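Local coordinates for HTH-type transcriptional regulator cbl (Escherichia coli K12, PDB 2FYI), which may act as an accessory regulator within the cys regulon as a LysR-family DNA-binding transcription factor, represented here by its cofactor-binding domain, at residues Thr20-Gln24 and Ala25-Leu29; Ser103-Leu107 and Glu108-Lys112; Asp149-Lys152 and Thr153-Leu157; Gly162-Ala165 and Glu166-Gly170; Glu219-Lys222 and Arg223-Glu227. All blocks are in the same frame, centred on the assembly; numbering follows the deposited sequence.

Overall arrangement
All five contacts are local: each joins two adjoining segments, and they follow one another in series, so none encloses or crosses another. Interaction 1 leaves the end of strand 14-20 for helix 22-27. Interaction 2 starts the short helix 107-110 after the long strand 79-94, touching none of the others, though its nearest atoms come within about 5 Å of interaction 4. Interaction 3 lies along helix 148-157 and interaction 4 closes the turn after strand 161-165, the next strand in the chain. Interactions 1, 3 and 4 touch one another through Arg26, Tyr27, Asp149, Lys152 and Ser168. Interaction 5, on the C-terminal helix 218-226, stands apart, its centre about 42 Å from that of interaction 3.

Interaction 1: Thr20-Gln24 and Ala25-Leu29; sequences TTHTQ and ARYSL
His22 and Arg26, one helical turn apart, lie alongside each other and point the same way. The contact between them is CH-pi: Arg26 CG sits 4.0 Å from the centroid of the His22 ring, over one face but displaced toward the rim. The imidazole and guanidinium planes are 75° apart, so the two flat groups do not stack. The polar ends share a partner: Arg26 NH1 forms a salt bridge with Asp149 of the same chain, and His22 NE2 makes a weak hydrogen bond to the same carboxylate.

Apolar contacts form a second group. The methyl Thr20 CG2 meets Leu29 CD1 tip to tip at 3.8 Å and also touches Ala25 CB; the threonine OG1, anti to the backbone N (chi1 -163°), is left to bond Ile68 O. Thr23 and Tyr27 cross at about a right angle, with Thr23 CG2 4.0 Å from Tyr27 CD1.

Backbone bonds hold the turn. Thr21, at the N-cap, accepts from Ala25 N through its carbonyl O at 3.0 Å, and His22 and Thr23 repeat the pattern. Gln24 O is gripped twice, by Ser28 N at 3.2 Å and by Leu29 N at 3.0 Å, from opposite faces of its plane. A water also links the Gln24 and Ser28 side chains.

A short helix following strand 14-20 in this way opens the first beta-alpha unit of the periplasmic-binding-protein-like fold shared by LysR cofactor-binding domains.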
# COMPACT_ATOMS: atom_id res chain seq x y z
N THR A 20 -8.87 -6.19 5.33
CA THR A 20 -9.14 -5.69 4.01
C THR A 20 -7.91 -5.23 3.22
O THR A 20 -6.79 -5.20 3.73
CB THR A 20 -10.14 -4.56 4.11
OG1 THR A 20 -10.69 -4.34 2.82
CG2 THR A 20 -9.49 -3.29 4.62
N THR A 21 -8.12 -4.87 1.97
CA THR A 21 -7.07 -4.37 1.07
C THR A 21 -7.01 -2.85 1.03
O THR A 21 -7.95 -2.18 1.45
CB THR A 21 -7.33 -4.83 -0.38
OG1 THR A 21 -8.65 -4.40 -0.80
CG2 THR A 21 -7.26 -6.32 -0.45
N HIS A 22 -5.92 -2.33 0.47
CA HIS A 22 -5.72 -0.91 0.32
C HIS A 22 -6.89 -0.28 -0.39
O HIS A 22 -7.41 0.77 0.01
CB HIS A 22 -4.45 -0.67 -0.50
CG HIS A 22 -4.20 0.77 -0.81
ND1 HIS A 22 -4.82 1.43 -1.87
CD2 HIS A 22 -3.42 1.69 -0.20
CE1 HIS A 22 -4.42 2.69 -1.88
NE2 HIS A 22 -3.57 2.87 -0.88
N THR A 23 -7.32 -0.96 -1.45
CA THR A 23 -8.39 -0.42 -2.28
C THR A 23 -9.66 -0.09 -1.47
O THR A 23 -10.17 1.01 -1.55
CB THR A 23 -8.81 -1.35 -3.45
OG1 THR A 23 -7.67 -1.86 -4.15
CG2 THR A 23 -9.67 -0.57 -4.42
N GLN A 24 -10.19 -1.05 -0.72
CA GLN A 24 -11.44 -0.76 -0.04
C GLN A 24 -11.18 0.10 1.19
O GLN A 24 -11.95 1.00 1.46
CB GLN A 24 -12.27 -2.03 0.28
CG GLN A 24 -11.71 -3.37 -0.28
CD GLN A 24 -11.81 -3.53 -1.81
OE1 GLN A 24 -12.33 -2.66 -2.53
NE2 GLN A 24 -11.31 -4.66 -2.30
N ALA A 25 -10.07 -0.12 1.88
CA ALA A 25 -9.79 0.69 3.02
C ALA A 25 -9.84 2.19 2.65
O ALA A 25 -10.36 3.02 3.42
CB ALA A 25 -8.47 0.29 3.57
N ARG A 26 -9.36 2.54 1.47
CA ARG A 26 -9.33 3.93 1.09
C ARG A 26 -10.58 4.43 0.41
O ARG A 26 -10.98 5.57 0.61
CB ARG A 26 -8.19 4.18 0.14
CG ARG A 26 -6.89 3.93 0.78
CD ARG A 26 -5.90 4.89 0.34
NE ARG A 26 -6.19 6.22 0.84
CZ ARG A 26 -5.66 7.30 0.28
NH1 ARG A 26 -4.85 7.16 -0.77
NH2 ARG A 26 -5.91 8.50 0.76
N TYR A 27 -11.18 3.62 -0.44
CA TYR A 27 -12.14 4.17 -1.38
C TYR A 27 -13.59 3.76 -1.19
O TYR A 27 -14.48 4.31 -1.82
CB TYR A 27 -11.73 3.86 -2.81
CG TYR A 27 -10.32 4.26 -3.09
CD1 TYR A 27 -9.37 3.33 -3.51
CD2 TYR A 27 -9.92 5.57 -2.89
CE1 TYR A 27 -8.06 3.69 -3.73
CE2 TYR A 27 -8.63 5.95 -3.12
CZ TYR A 27 -7.69 5.00 -3.53
OH TYR A 27 -6.39 5.43 -3.76
N SER A 28 -13.85 2.78 -0.33
CA SER A 28 -15.25 2.35 -0.10
C SER A 28 -15.64 2.24 1.36
O SER A 28 -16.75 2.59 1.70
CB SER A 28 -15.54 1.01 -0.74
OG SER A 28 -14.95 0.95 -2.03
N LEU A 29 -14.75 1.74 2.22
CA LEU A 29 -15.10 1.53 3.61
C LEU A 29 -15.36 2.77 4.44
O LEU A 29 -16.16 2.71 5.36
CB LEU A 29 -14.04 0.72 4.31
CG LEU A 29 -14.13 -0.75 4.00
CD1 LEU A 29 -12.81 -1.39 4.40
CD2 LEU A 29 -15.28 -1.37 4.75
O HOH W 1 -13.19 -0.36 -3.21

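Interaction 2: Ser103-Leu107 and Glu108-Lys112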
# COMPACT_ATOMS: atom_id res chain seq x y z
N SER A 103 -8.58 8.12 -30.59
CA SER A 103 -9.97 7.82 -30.42
C SER A 103 -10.77 6.85 -31.28
O SER A 103 -10.91 7.04 -32.47
CB SER A 103 -10.78 9.10 -30.21
OG SER A 103 -10.86 9.34 -28.83
N PRO A 104 -10.99 5.69 -30.70
CA PRO A 104 -11.72 4.89 -29.80
C PRO A 104 -10.43 4.35 -29.18
O PRO A 104 -9.38 4.28 -29.81
CB PRO A 104 -12.42 3.85 -30.68
CG PRO A 104 -12.07 4.19 -32.05
CD PRO A 104 -10.74 4.87 -31.89
N LEU A 105 -10.47 4.04 -27.91
CA LEU A 105 -9.29 3.58 -27.25
C LEU A 105 -9.39 2.07 -27.43
O LEU A 105 -10.44 1.52 -27.13
CB LEU A 105 -9.50 3.95 -25.81
CG LEU A 105 -8.36 4.17 -24.87
CD1 LEU A 105 -7.42 5.17 -25.47
CD2 LEU A 105 -9.02 4.73 -23.66
N THR A 106 -8.38 1.39 -27.95
CA THR A 106 -8.48 -0.07 -28.12
C THR A 106 -7.40 -0.74 -27.28
O THR A 106 -6.47 -0.06 -26.78
CB THR A 106 -8.26 -0.47 -29.56
OG1 THR A 106 -6.89 -0.20 -29.91
CG2 THR A 106 -9.19 0.28 -30.51
N LEU A 107 -7.51 -2.06 -27.12
CA LEU A 107 -6.52 -2.81 -26.32
C LEU A 107 -5.16 -2.69 -26.96
O LEU A 107 -4.18 -2.36 -26.30
CB LEU A 107 -6.90 -4.26 -26.20
CG LEU A 107 -7.90 -4.51 -25.07
CD1 LEU A 107 -8.56 -5.91 -25.13
CD2 LEU A 107 -7.20 -4.30 -23.77
N GLU A 108 -5.15 -2.94 -28.25
CA GLU A 108 -4.00 -2.83 -29.13
C GLU A 108 -3.26 -1.48 -29.00
O GLU A 108 -2.03 -1.44 -29.01
CB GLU A 108 -4.49 -3.09 -30.55
CG GLU A 108 -5.43 -4.34 -30.69
CD GLU A 108 -6.91 -4.12 -30.26
OE1 GLU A 108 -7.23 -3.16 -29.54
OE2 GLU A 108 -7.76 -4.95 -30.64
N SER A 109 -4.01 -0.38 -28.87
CA SER A 109 -3.43 0.92 -28.65
C SER A 109 -2.80 0.98 -27.28
O SER A 109 -1.68 1.44 -27.11
CB SER A 109 -4.48 1.98 -28.66
OG SER A 109 -4.93 2.16 -29.97
N ILE A 110 -3.55 0.58 -26.27
CA ILE A 110 -3.02 0.74 -24.95
C ILE A 110 -1.78 -0.13 -24.86
O ILE A 110 -0.82 0.22 -24.17
CB ILE A 110 -4.06 0.32 -23.93
CG1 ILE A 110 -5.28 1.25 -24.04
CG2 ILE A 110 -3.46 0.28 -22.52
CD1 ILE A 110 -6.43 0.94 -23.03
N ALA A 111 -1.75 -1.24 -25.59
CA ALA A 111 -0.67 -2.20 -25.38
C ALA A 111 0.72 -1.68 -25.76
O ALA A 111 1.74 -2.23 -25.34
CB ALA A 111 -0.98 -3.50 -26.06
N LYS A 112 0.74 -0.61 -26.55
CA LYS A 112 1.96 0.03 -27.02
C LYS A 112 2.70 0.76 -25.94
O LYS A 112 3.89 1.00 -26.11
CB LYS A 112 1.65 1.04 -28.10
CG LYS A 112 0.96 0.41 -29.24
CD LYS A 112 1.15 1.21 -30.51
CE LYS A 112 0.18 0.77 -31.62
NZ LYS A 112 0.19 -0.73 -31.81
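Thr106 and Ser109 join their hydroxyls at the start of helix 107-110: Thr106 OG1 and Ser109 OG are 3.1 Å apart and hydrogen-bonded, and either could be the donor. The pairing follows from two torsions. Thr106 OG1 lies between its backbone N and carbonyl carbon (chi1 67°), whereas Ser109 OG lies beside its own N and anti to the carbonyl carbon (chi1 -72°), which brings the two oxygens together over the first turn.

Thr106 occupies the N-cap, and its carbonyl is satisfied as well as its hydroxyl, since Ile110 N donates to Thr106 O at 3.0 Å. One residue on, Leu107 O accepts from Ala111 N at 2.8 Å. Ser109 O is then used by Lys112 N at 3.2 Å. Ahead of the cap, Leu105 O receives a weak hydrogen bond from His184, while a long ion pair of Glu108 OE2 with Lys135 is doubtful.

One apolar contact accompanies these bonds. Leu105 and Ile110 cross at about a right angle, Leu105 CG lying 4.2 Å from Ile110 CD1, and both rest on Leu91 of strand 79-94. Leu107 turns instead to Ala131 and Phe132 of helix 125-134. An N-cap threonine flanked by a contact between the residue before it and the fourth residue after it is the hydrophobic staple, here fixing the start of a short helix against the sheet.

Interaction 3: Asp149-Lys152 and Thr153-Leu157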
# COMPACT_ATOMS: atom_id res chain seq x y z
N ASP A 149 -2.03 4.29 -5.11
CA ASP A 149 -1.37 5.58 -4.88
C ASP A 149 0.03 5.57 -5.46
O ASP A 149 0.49 6.58 -6.02
CB ASP A 149 -1.36 5.93 -3.40
CG ASP A 149 -2.77 6.14 -2.86
OD1 ASP A 149 -3.49 7.05 -3.35
OD2 ASP A 149 -3.19 5.38 -1.95
N VAL A 150 0.70 4.43 -5.34
CA VAL A 150 1.94 4.25 -6.04
C VAL A 150 1.70 4.47 -7.56
O VAL A 150 2.39 5.29 -8.19
CB VAL A 150 2.55 2.89 -5.73
CG1 VAL A 150 3.75 2.61 -6.62
CG2 VAL A 150 2.96 2.85 -4.32
N ILE A 151 0.70 3.80 -8.12
CA ILE A 151 0.38 4.05 -9.51
C ILE A 151 0.22 5.53 -9.80
O ILE A 151 0.78 6.02 -10.78
CB ILE A 151 -0.86 3.30 -9.97
CG1 ILE A 151 -0.68 1.80 -9.72
CG2 ILE A 151 -1.07 3.49 -11.44
CD1 ILE A 151 -1.92 0.96 -9.97
N LYS A 152 -0.51 6.27 -8.97
CA LYS A 152 -0.65 7.72 -9.26
C LYS A 152 0.70 8.44 -9.34
O LYS A 152 0.94 9.23 -10.25
CB LYS A 152 -1.56 8.44 -8.26
CG LYS A 152 -3.01 8.12 -8.45
CD LYS A 152 -3.74 8.22 -7.11
CE LYS A 152 -5.23 7.86 -7.19
NZ LYS A 152 -5.81 7.88 -5.78
N THR A 153 1.59 8.15 -8.39
CA THR A 153 2.86 8.82 -8.34
C THR A 153 3.65 8.60 -9.62
O THR A 153 4.25 9.55 -10.14
CB THR A 153 3.64 8.36 -7.12
OG1 THR A 153 2.87 8.70 -5.95
CG2 THR A 153 5.02 8.98 -7.01
N TYR A 154 3.66 7.38 -10.16
CA TYR A 154 4.55 7.10 -11.27
C TYR A 154 3.97 7.56 -12.61
O TYR A 154 4.73 7.84 -13.56
CB TYR A 154 5.11 5.65 -11.23
CG TYR A 154 6.14 5.64 -10.18
CD1 TYR A 154 5.82 5.31 -8.86
CD2 TYR A 154 7.40 6.11 -10.44
CE1 TYR A 154 6.78 5.39 -7.85
CE2 TYR A 154 8.36 6.22 -9.44
CZ TYR A 154 8.05 5.85 -8.15
OH TYR A 154 9.03 5.99 -7.16
N VAL A 155 2.65 7.67 -12.67
CA VAL A 155 2.03 8.19 -13.88
C VAL A 155 2.34 9.68 -13.92
O VAL A 155 2.73 10.24 -14.95
CB VAL A 155 0.51 7.96 -13.90
CG1 VAL A 155 -0.15 8.81 -14.98
CG2 VAL A 155 0.16 6.46 -14.03
N ALA A 156 2.18 10.31 -12.77
CA ALA A 156 2.50 11.72 -12.64
C ALA A 156 3.96 11.96 -12.98
O ALA A 156 4.28 12.93 -13.61
CB ALA A 156 2.20 12.20 -11.26
N LEU A 157 4.85 11.06 -12.57
CA LEU A 157 6.27 11.24 -12.78
C LEU A 157 6.67 11.12 -14.23
O LEU A 157 7.71 11.64 -14.61
CB LEU A 157 7.03 10.17 -12.03
CG LEU A 157 8.48 10.53 -11.79
CD1 LEU A 157 8.52 11.64 -10.76
CD2 LEU A 157 9.21 9.33 -11.27
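Val150 and Tyr154 lie side by side, one turn apart on helix 148-157 and pointing the same way. Tyr154 is the chain to follow. Its CB is 4.1 Å from Val150 O, the same carbonyl that accepts a hydrogen bond from Tyr154 N at 3.1 Å. At the ring, Tyr154 CD1 comes 3.5 Å from Val150 O, which lies at the ring edge near its plane, and 4.1 Å from Val150 CG1. That methyl stands anti to the valine N (chi1 172°), the setting that carries it alongside the ring. Thr153 CG2 lies over one face, offset toward the rim. At the tip, Tyr154 OH is hydrogen-bonded to Ala25 O of the second subunit.

On another side of the helix, Ile151 CG2 and Val155 CG2 meet at 4.1 Å, and both side chains touch Ile116 of strand 115-118. Lys152, extended beyond CG, reaches back to Asp149 in a weak salt bridge, NZ to OD1 3.5 Å, but its stronger partner is Ser168 O. Asp149 in turn pairs through OD2 with Arg26 of the same chain.

Thr153 OG1 bonds Arg26 of the second subunit. A helix with one side on its own sheet and another against a partner subunit is characteristic of the paired cofactor-binding domains of LysR regulators.

Interaction 4: Gly162-Ala165 and Glu166-Gly170; sequences GLVA and EQSSG
Ser168 folds back onto Ala165, the last residue of strand 161-165. Its hydroxyl is placed between the backbone N and the carbonyl carbon (chi1 53°), and from there Ser168 OG donates to Ala165 O at 2.7 Å, lying in the carbonyl plane. Ser168 N reaches the same oxygen at 3.3 Å along a straight N-H path (169°), but from above that plane. Two donors of one residue therefore grip a single carbonyl and fix the turn as the chain leaves the strand for the 3-10 segment 166-168.

Gln167 uses a different shape: bent at chi2, it curls its amide back, so that Gln167 NE2 approaches Ala165 CB at 3.5 Å. The methine Val164 CB lies 3.9 Å from Ser168 OG. Glu166, by contrast, has its CG between N and the carbonyl carbon (chi1 59°) and then runs extended, away from the turn, to a salt bridge with Arg183.

Around the turn, Ser168 OG is also hydrogen-bonded to Arg179 of strand 177-180. Glu166 OE1 meets His88 N of strand 79-94, and Trp87 of that strand packs on Ala165 and Gln167. Helix 22-27 approaches through Thr23 and Tyr27, leaving the turn between that helix, helix 148-157 and two neighbouring strands.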
# COMPACT_ATOMS: atom_id res chain seq x y z
N GLY A 162 -1.40 4.33 -16.46
CA GLY A 162 -1.86 3.47 -15.38
C GLY A 162 -3.20 2.83 -15.63
O GLY A 162 -4.11 3.45 -16.21
N LEU A 163 -3.33 1.58 -15.22
CA LEU A 163 -4.65 0.96 -15.12
C LEU A 163 -5.02 0.91 -13.65
O LEU A 163 -4.33 0.25 -12.87
CB LEU A 163 -4.64 -0.43 -15.74
CG LEU A 163 -4.69 -0.29 -17.27
CD1 LEU A 163 -4.38 -1.57 -17.96
CD2 LEU A 163 -6.05 0.19 -17.72
N VAL A 164 -6.04 1.65 -13.26
CA VAL A 164 -6.45 1.71 -11.85
C VAL A 164 -7.93 1.45 -11.69
O VAL A 164 -8.72 1.78 -12.55
CB VAL A 164 -6.17 3.08 -11.23
CG1 VAL A 164 -4.72 3.34 -11.20
CG2 VAL A 164 -6.85 4.17 -12.01
N ALA A 165 -8.29 0.83 -10.57
CA ALA A 165 -9.68 0.73 -10.12
C ALA A 165 -10.40 2.07 -10.28
O ALA A 165 -9.88 3.08 -9.85
CB ALA A 165 -9.67 0.31 -8.66
N GLU A 166 -11.59 2.10 -10.87
CA GLU A 166 -12.24 3.39 -11.12
C GLU A 166 -12.53 4.21 -9.84
O GLU A 166 -12.53 5.44 -9.85
CB GLU A 166 -13.51 3.21 -11.94
CG GLU A 166 -14.55 2.31 -11.25
CD GLU A 166 -15.89 2.16 -12.00
OE1 GLU A 166 -16.56 1.12 -11.81
OE2 GLU A 166 -16.28 3.07 -12.76
N GLN A 167 -12.76 3.51 -8.74
CA GLN A 167 -13.15 4.13 -7.46
C GLN A 167 -12.04 4.91 -6.74
O GLN A 167 -12.30 5.60 -5.77
CB GLN A 167 -13.56 2.97 -6.62
CG GLN A 167 -13.61 1.87 -7.62
CD GLN A 167 -13.17 0.57 -7.10
OE1 GLN A 167 -12.96 0.37 -5.91
NE2 GLN A 167 -13.06 -0.37 -7.98
N SER A 168 -10.81 4.81 -7.23
CA SER A 168 -9.68 5.46 -6.60
C SER A 168 -9.54 6.88 -7.04
O SER A 168 -8.69 7.59 -6.57
CB SER A 168 -8.40 4.71 -6.93
OG SER A 168 -8.28 4.57 -8.31
N SER A 169 -10.36 7.30 -7.98
CA SER A 169 -10.38 8.70 -8.36
C SER A 169 -10.89 9.53 -7.18
O SER A 169 -10.36 10.63 -6.91
CB SER A 169 -11.29 8.92 -9.57
OG SER A 169 -12.64 8.93 -9.14
N GLY A 170 -11.90 9.00 -6.50
CA GLY A 170 -12.64 9.74 -5.48
C GLY A 170 -12.10 11.14 -5.19
O GLY A 170 -12.34 12.10 -5.94

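Interaction 5: Glu219-Lys222 and Arg223-Glu227; sequences EDIK and RQVME
Arg223 bends back over Glu219, the residue one turn earlier on helix 218-226: Arg223 NH2 lies 3.5 Å from Glu219 CB, with the guanidinium set obliquely to that carbon. The arginine chain leaves with CG anti to the backbone N and turns at chi3 (-52°), which brings its head back toward the preceding turn. No salt bridge results, since Glu219 OE1 is 6.3 Å from Arg223 NH2 and Asp220 OD1 is 4.7 Å from Arg223 NE; any attraction between these charges probably acts at a distance. Elsewhere on the helix, Ile221 CG2 and Val225 CG2 meet as an apolar pair at 4.2 Å.

Backbone bonds set this spacing. Arg223 N donates to Glu219 O at 2.9 Å and Val225 N to Ile221 O at 3.0 Å, while Gln224 N reaches Asp220 O from above the carbonyl plane. The bond from Met226 N to Lys222 O is weak.

Further out, Ser217 OG accepts from Glu219 N at the helix start. Ile221 and Val225 both face Phe82 of strand 79-94 and Trp206 of helix 203-212, and Lys222 makes a cation-pi contact with the same tryptophan. The C-terminal helix thus lies against that strand and helix, with Glu219, Asp220 and Arg223 on its exposed side.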
# COMPACT_ATOMS: atom_id res chain seq x y z
N GLU A 219 -31.13 -12.47 7.83
CA GLU A 219 -31.54 -13.87 7.90
C GLU A 219 -30.93 -14.68 6.79
O GLU A 219 -30.54 -15.82 6.98
CB GLU A 219 -33.07 -14.00 7.88
CG GLU A 219 -33.75 -13.52 9.16
CD GLU A 219 -33.16 -12.19 9.65
OE1 GLU A 219 -32.91 -11.29 8.78
OE2 GLU A 219 -32.92 -12.05 10.88
N ASP A 220 -30.83 -14.09 5.61
CA ASP A 220 -30.29 -14.84 4.49
C ASP A 220 -28.78 -15.02 4.65
O ASP A 220 -28.23 -16.07 4.28
CB ASP A 220 -30.65 -14.15 3.17
CG ASP A 220 -32.04 -13.53 3.20
OD1 ASP A 220 -33.05 -14.27 3.38
OD2 ASP A 220 -32.13 -12.29 3.04
N ILE A 221 -28.13 -14.02 5.21
CA ILE A 221 -26.70 -14.14 5.48
C ILE A 221 -26.45 -15.28 6.48
O ILE A 221 -25.68 -16.20 6.19
CB ILE A 221 -26.10 -12.80 5.98
CG1 ILE A 221 -26.14 -11.74 4.87
CG2 ILE A 221 -24.66 -12.99 6.46
CD1 ILE A 221 -26.55 -10.35 5.36
N LYS A 222 -27.10 -15.23 7.64
CA LYS A 222 -26.96 -16.28 8.65
C LYS A 222 -27.25 -17.66 8.09
O LYS A 222 -26.50 -18.60 8.30
CB LYS A 222 -27.91 -16.03 9.81
CG LYS A 222 -27.48 -14.95 10.77
CD LYS A 222 -28.57 -14.75 11.80
CE LYS A 222 -28.15 -13.75 12.86
NZ LYS A 222 -29.15 -13.68 13.94
N ARG A 223 -28.37 -17.77 7.38
CA ARG A 223 -28.85 -19.05 6.88
C ARG A 223 -27.82 -19.71 6.02
O ARG A 223 -27.62 -20.92 6.06
CB ARG A 223 -30.09 -18.81 6.05
CG ARG A 223 -31.01 -20.00 5.91
CD ARG A 223 -32.25 -19.57 5.09
NE ARG A 223 -32.88 -18.36 5.63
CZ ARG A 223 -33.85 -18.34 6.56
NH1 ARG A 223 -34.34 -19.47 7.07
NH2 ARG A 223 -34.34 -17.17 6.98
N GLN A 224 -27.15 -18.89 5.24
CA GLN A 224 -26.23 -19.35 4.22
C GLN A 224 -24.81 -19.59 4.72
O GLN A 224 -24.10 -20.42 4.19
CB GLN A 224 -26.23 -18.32 3.11
CG GLN A 224 -25.90 -18.87 1.79
CD GLN A 224 -25.52 -17.76 0.87
OE1 GLN A 224 -26.37 -16.96 0.47
NE2 GLN A 224 -24.22 -17.65 0.56
N VAL A 225 -24.41 -18.84 5.73
CA VAL A 225 -23.18 -19.11 6.46
C VAL A 225 -23.29 -20.42 7.25
O VAL A 225 -22.29 -21.08 7.52
CB VAL A 225 -22.90 -18.01 7.48
CG1 VAL A 225 -21.73 -18.37 8.36
CG2 VAL A 225 -22.67 -16.70 6.79
N MET A 226 -24.50 -20.78 7.61
CA MET A 226 -24.66 -21.81 8.60
C MET A 226 -25.01 -23.15 7.99
O MET A 226 -24.67 -24.20 8.55
CB MET A 226 -25.73 -21.40 9.60
CG MET A 226 -25.41 -21.80 11.00
SD MET A 226 -24.00 -20.88 11.62
CE MET A 226 -24.72 -19.24 11.74
N GLU A 227 -25.67 -23.10 6.83
CA GLU A 227 -26.33 -24.27 6.21
C GLU A 227 -25.51 -25.56 6.13
O GLU A 227 -26.08 -26.66 6.07
CB GLU A 227 -26.82 -23.90 4.81
CG GLU A 227 -25.72 -23.26 3.95
CD GLU A 227 -25.97 -23.42 2.46
OE1 GLU A 227 -26.73 -24.34 2.09
OE2 GLU A 227 -25.41 -22.63 1.67